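Local coordinates for gamma-glutamyltranspeptidase (Klebsiella pneumoniae subsp. pneumoniae, PDB 5HFT), which catalyses the conversion of oxamate to oxalate in the uric acid degradation pathway, as a member of the gamma-glutamyltransferase family, at residues 132-137 / 221-226; 75-80 / 213-218. All coordinates share one frame; numbering follows the deposited sequence.

Contact 1 of 2, residues 132-137 / 221-226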
# COMPACT_ATOMS: atom_id res chain seq x y z
N SER A 132 -8.88 -4.37 -9.15
CA SER A 132 -8.27 -4.39 -10.48
C SER A 132 -6.76 -4.67 -10.41
O SER A 132 -6.21 -5.30 -11.31
CB SER A 132 -8.56 -3.08 -11.23
OG SER A 132 -7.87 -1.97 -10.69
N GLY A 133 -6.10 -4.26 -9.33
CA GLY A 133 -4.71 -4.65 -9.17
C GLY A 133 -4.59 -6.14 -8.96
O GLY A 133 -3.72 -6.79 -9.54
N TRP A 134 -5.48 -6.72 -8.16
CA TRP A 134 -5.42 -8.17 -7.98
C TRP A 134 -5.65 -8.89 -9.31
O TRP A 134 -4.92 -9.83 -9.63
CB TRP A 134 -6.44 -8.64 -6.95
CG TRP A 134 -6.47 -7.88 -5.65
CD1 TRP A 134 -5.60 -6.91 -5.21
CD2 TRP A 134 -7.48 -7.99 -4.65
NE1 TRP A 134 -6.00 -6.44 -3.98
CE2 TRP A 134 -7.15 -7.09 -3.62
CE3 TRP A 134 -8.63 -8.77 -4.52
CZ2 TRP A 134 -7.94 -6.95 -2.48
CZ3 TRP A 134 -9.39 -8.65 -3.39
CH2 TRP A 134 -9.05 -7.74 -2.38
N VAL A 135 -6.63 -8.45 -10.09
CA VAL A 135 -6.95 -9.17 -11.33
C VAL A 135 -5.78 -9.07 -12.30
O VAL A 135 -5.44 -10.06 -12.96
CB VAL A 135 -8.27 -8.67 -11.97
CG1 VAL A 135 -8.21 -7.24 -12.39
CG2 VAL A 135 -8.61 -9.51 -13.19
N GLU A 136 -5.11 -7.91 -12.36
CA GLU A 136 -3.98 -7.73 -13.27
C GLU A 136 -2.75 -8.52 -12.81
O GLU A 136 -2.10 -9.20 -13.61
CB GLU A 136 -3.64 -6.25 -13.42
CG GLU A 136 -2.27 -6.03 -14.07
CD GLU A 136 -2.35 -5.82 -15.56
OE1 GLU A 136 -3.47 -5.52 -16.04
OE2 GLU A 136 -1.31 -5.92 -16.25
N ALA A 137 -2.39 -8.40 -11.53
CA ALA A 137 -1.24 -9.14 -11.02
C ALA A 137 -1.42 -10.64 -11.22
O ALA A 137 -0.44 -11.36 -11.49
CB ALA A 137 -1.03 -8.82 -9.54
N ASP A 221 -18.03 -15.51 -8.84
CA ASP A 221 -18.06 -14.74 -10.08
C ASP A 221 -16.69 -14.37 -10.63
O ASP A 221 -16.58 -14.12 -11.83
CB ASP A 221 -18.81 -13.41 -9.89
CG ASP A 221 -20.31 -13.58 -9.74
OD1 ASP A 221 -20.84 -14.56 -10.30
OD2 ASP A 221 -20.94 -12.71 -9.11
N GLY A 222 -15.65 -14.29 -9.80
CA GLY A 222 -14.37 -13.82 -10.28
C GLY A 222 -14.07 -12.39 -9.85
O GLY A 222 -14.97 -11.56 -9.66
N LEU A 223 -12.78 -12.09 -9.68
CA LEU A 223 -12.38 -10.78 -9.16
C LEU A 223 -12.89 -9.65 -10.05
O LEU A 223 -13.24 -8.58 -9.55
CB LEU A 223 -10.87 -10.67 -9.00
CG LEU A 223 -10.06 -11.55 -8.04
CD1 LEU A 223 -10.81 -11.81 -6.73
CD2 LEU A 223 -9.60 -12.86 -8.71
N ASP A 224 -12.88 -9.85 -11.36
CA ASP A 224 -13.25 -8.74 -12.22
C ASP A 224 -14.74 -8.43 -12.16
O ASP A 224 -15.15 -7.34 -12.60
CB ASP A 224 -12.78 -8.99 -13.66
CG ASP A 224 -12.49 -7.69 -14.39
OD1 ASP A 224 -11.75 -6.85 -13.82
OD2 ASP A 224 -12.99 -7.50 -15.52
N SER A 225 -15.56 -9.33 -11.62
CA SER A 225 -16.99 -9.04 -11.47
C SER A 225 -17.22 -7.80 -10.62
O SER A 225 -18.31 -7.21 -10.68
CB SER A 225 -17.71 -10.24 -10.87
OG SER A 225 -17.44 -10.38 -9.49
N PHE A 226 -16.22 -7.37 -9.86
CA PHE A 226 -16.30 -6.12 -9.11
C PHE A 226 -16.56 -4.93 -10.02
O PHE A 226 -17.23 -3.98 -9.62
CB PHE A 226 -15.00 -5.96 -8.32
CG PHE A 226 -14.95 -4.79 -7.36
CD1 PHE A 226 -14.68 -3.51 -7.82
CD2 PHE A 226 -15.07 -4.99 -6.00
CE1 PHE A 226 -14.58 -2.44 -6.96
CE2 PHE A 226 -14.98 -3.92 -5.13
CZ PHE A 226 -14.73 -2.63 -5.62

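Contact 2 of 2, residues 75-80 / 213-218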
# COMPACT_ATOMS: atom_id res chain seq x y z
N ASN A 75 -7.54 0.42 5.15
CA ASN A 75 -7.44 -0.12 3.80
C ASN A 75 -8.60 -1.09 3.63
O ASN A 75 -9.25 -1.48 4.60
CB ASN A 75 -6.09 -0.84 3.56
CG ASN A 75 -6.10 -2.26 4.07
OD1 ASN A 75 -6.21 -3.21 3.30
ND2 ASN A 75 -6.04 -2.41 5.38
N GLY A 76 -8.85 -1.50 2.39
CA GLY A 76 -9.85 -2.51 2.14
C GLY A 76 -10.20 -2.54 0.66
O GLY A 76 -9.54 -1.91 -0.17
N LEU A 77 -11.27 -3.29 0.36
CA LEU A 77 -11.78 -3.40 -1.00
C LEU A 77 -12.29 -2.06 -1.53
O LEU A 77 -12.67 -1.98 -2.70
CB LEU A 77 -12.91 -4.44 -1.05
CG LEU A 77 -12.67 -5.87 -0.49
CD1 LEU A 77 -13.58 -6.97 -1.09
CD2 LEU A 77 -11.24 -6.27 -0.55
N GLY A 78 -12.34 -1.02 -0.71
CA GLY A 78 -12.95 0.21 -1.15
C GLY A 78 -11.94 1.28 -1.47
O GLY A 78 -12.26 2.47 -1.51
N GLY A 79 -10.70 0.84 -1.73
CA GLY A 79 -9.61 1.74 -2.05
C GLY A 79 -8.71 1.33 -3.20
O GLY A 79 -9.09 0.50 -4.04
N ASP A 80 -7.51 1.88 -3.24
CA ASP A 80 -6.59 1.74 -4.36
C ASP A 80 -5.40 0.89 -3.95
O ASP A 80 -5.13 0.71 -2.76
CB ASP A 80 -6.12 3.12 -4.83
CG ASP A 80 -7.23 3.90 -5.50
OD1 ASP A 80 -8.14 3.25 -6.05
OD2 ASP A 80 -7.18 5.15 -5.48
N GLY A 213 -20.32 -11.86 2.22
CA GLY A 213 -21.09 -12.04 0.99
C GLY A 213 -20.42 -11.40 -0.21
O GLY A 213 -20.44 -11.94 -1.32
N THR A 214 -19.82 -10.23 -0.01
CA THR A 214 -19.06 -9.61 -1.09
C THR A 214 -17.89 -10.49 -1.51
O THR A 214 -17.72 -10.80 -2.70
CB THR A 214 -18.56 -8.24 -0.65
OG1 THR A 214 -19.68 -7.42 -0.30
CG2 THR A 214 -17.76 -7.58 -1.77
N LEU A 215 -17.07 -10.92 -0.54
CA LEU A 215 -15.93 -11.76 -0.87
C LEU A 215 -16.38 -13.10 -1.44
O LEU A 215 -15.70 -13.66 -2.31
CB LEU A 215 -15.05 -11.96 0.37
CG LEU A 215 -14.23 -10.75 0.82
CD1 LEU A 215 -13.67 -10.94 2.22
CD2 LEU A 215 -13.10 -10.46 -0.15
N ARG A 216 -17.50 -13.64 -0.97
CA ARG A 216 -18.02 -14.87 -1.57
C ARG A 216 -18.48 -14.66 -3.00
O ARG A 216 -18.37 -15.58 -3.82
CB ARG A 216 -19.14 -15.45 -0.72
CG ARG A 216 -18.63 -16.26 0.45
CD ARG A 216 -19.72 -17.12 1.01
NE ARG A 216 -20.62 -16.29 1.79
CZ ARG A 216 -20.62 -16.27 3.12
NH1 ARG A 216 -19.77 -17.05 3.79
NH2 ARG A 216 -21.46 -15.46 3.76
N MET A 217 -19.02 -13.47 -3.32
CA MET A 217 -19.35 -13.15 -4.71
C MET A 217 -18.10 -13.11 -5.58
O MET A 217 -18.08 -13.66 -6.68
CB MET A 217 -20.10 -11.82 -4.79
CG MET A 217 -21.58 -11.91 -4.44
SD MET A 217 -22.46 -10.35 -4.70
CE MET A 217 -22.79 -10.41 -6.47
N LEU A 218 -17.03 -12.46 -5.08
CA LEU A 218 -15.78 -12.42 -5.85
C LEU A 218 -15.27 -13.81 -6.15
O LEU A 218 -14.71 -14.05 -7.23
CB LEU A 218 -14.72 -11.61 -5.09
CG LEU A 218 -14.99 -10.11 -5.02
CD1 LEU A 218 -13.87 -9.37 -4.30
CD2 LEU A 218 -15.22 -9.53 -6.41

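Contact 1 of 2, residues 132-137 / 221-226
Val135 and Leu223 bring the two backbones nearest, with Val135 CA 6.1 Å from Leu223 CA, where helix 130-144 faces the link between helices 209-221 and 225-228. Gly222 is the first residue to leave helix 209-221, with a positive phi (104°), which it can adopt because it has no CB to meet Asp221 O, and a type I turn from Gly222 to Ser225 follows. Ser225 suits the turn's last place: its N and its OG both donate to Gly222 O, OG at 2.7 Å and nearly in line with the carbonyl (162°).

The turn holds Leu223 toward the helix. Leu223 CD1 comes to the edge of the Trp134 ring, near its plane, 4.3 Å from CE3, while Leu223 CB lies 4.4 Å from Val135 CB. Both Val135 methyls turn to Asp224, whose CG is swung anti to the backbone N (chi1 -151°); OD1 is 3.8 Å from Val135 CG1.

No hydrogen bond joins the segments; the contact is apolar packing of Leu223 on Trp134 and Val135, with Asp224 OD1 lying against the Val135 methyls. The salt bridge of Asp224 OD2 to Arg228 probably offsets part of the charge that OD1 brings beside them.

Contact 2 of 2, residues 75-80 / 213-218
Leu77 and Leu215 mark the closest approach of the backbones, Leu77 CA lying 9.3 Å from Leu215 CA, so side chains alone span the gap. A type I beta turn from Gly76 to Gly79 here presents one leucine to helix 209-221, in the glycine-rich loop between helix 56-70 and strand 80-86. Gly76 sits at an extended phi of 165°, easy for glycine since it has no CB to press on Asn75 O; the turn's own bond, Gly79 N to Gly76 O, is weak.

At the turn's second position Leu77 points to the helix, its CG anti to the carbonyl carbon (chi1 -53°), and its CD1 does all the touching. Thr214 and Leu218, one turn apart, point at the loop, and Leu215 brings its CD2 in from the side. Leu218 meets Leu77 tip to tip, CD1 to CD1 at 4.0 Å, whereas Leu215 slants across it. Thr214 serves two neighbours: its CG2 faces Leu77, and its OG1 is hydrogen-bonded to the backbone of the other protein chain.

At the far end of the loop Asp80 joins an antiparallel ladder with a strand of that chain, consistent with the N-terminal nucleophile hydrolase fold of gamma-glutamyltransferases, in which both chains contribute strands to the sheets. All four touching residues are buried, and the closest approach among them is that of Leu77 CD1 to Leu215 CD2, at 3.6 Å.

How the contacts relate
Contacts 1 and 2 lie side by side, their centres about 10 Å apart, and touch each other directly. Leu77 joins them: CD1 is given to helix 209-221, while CD2 packs on Trp134 CH2. Phe226 CZ comes within 3.6 Å of Leu77 O. Segments 213-218 and 221-226 follow one another in the chain, and Leu218 CD2 touches the turn that succeeds its helix, lying 3.8 Å from Leu223 O. Helix 56-70 backs both contacts, with Ala64 and Ala65 against Trp134 and Ala68 against Leu77. The other protein chain also packs on Trp134, Phe226 and Leu77, so both contacts border the subunit interface.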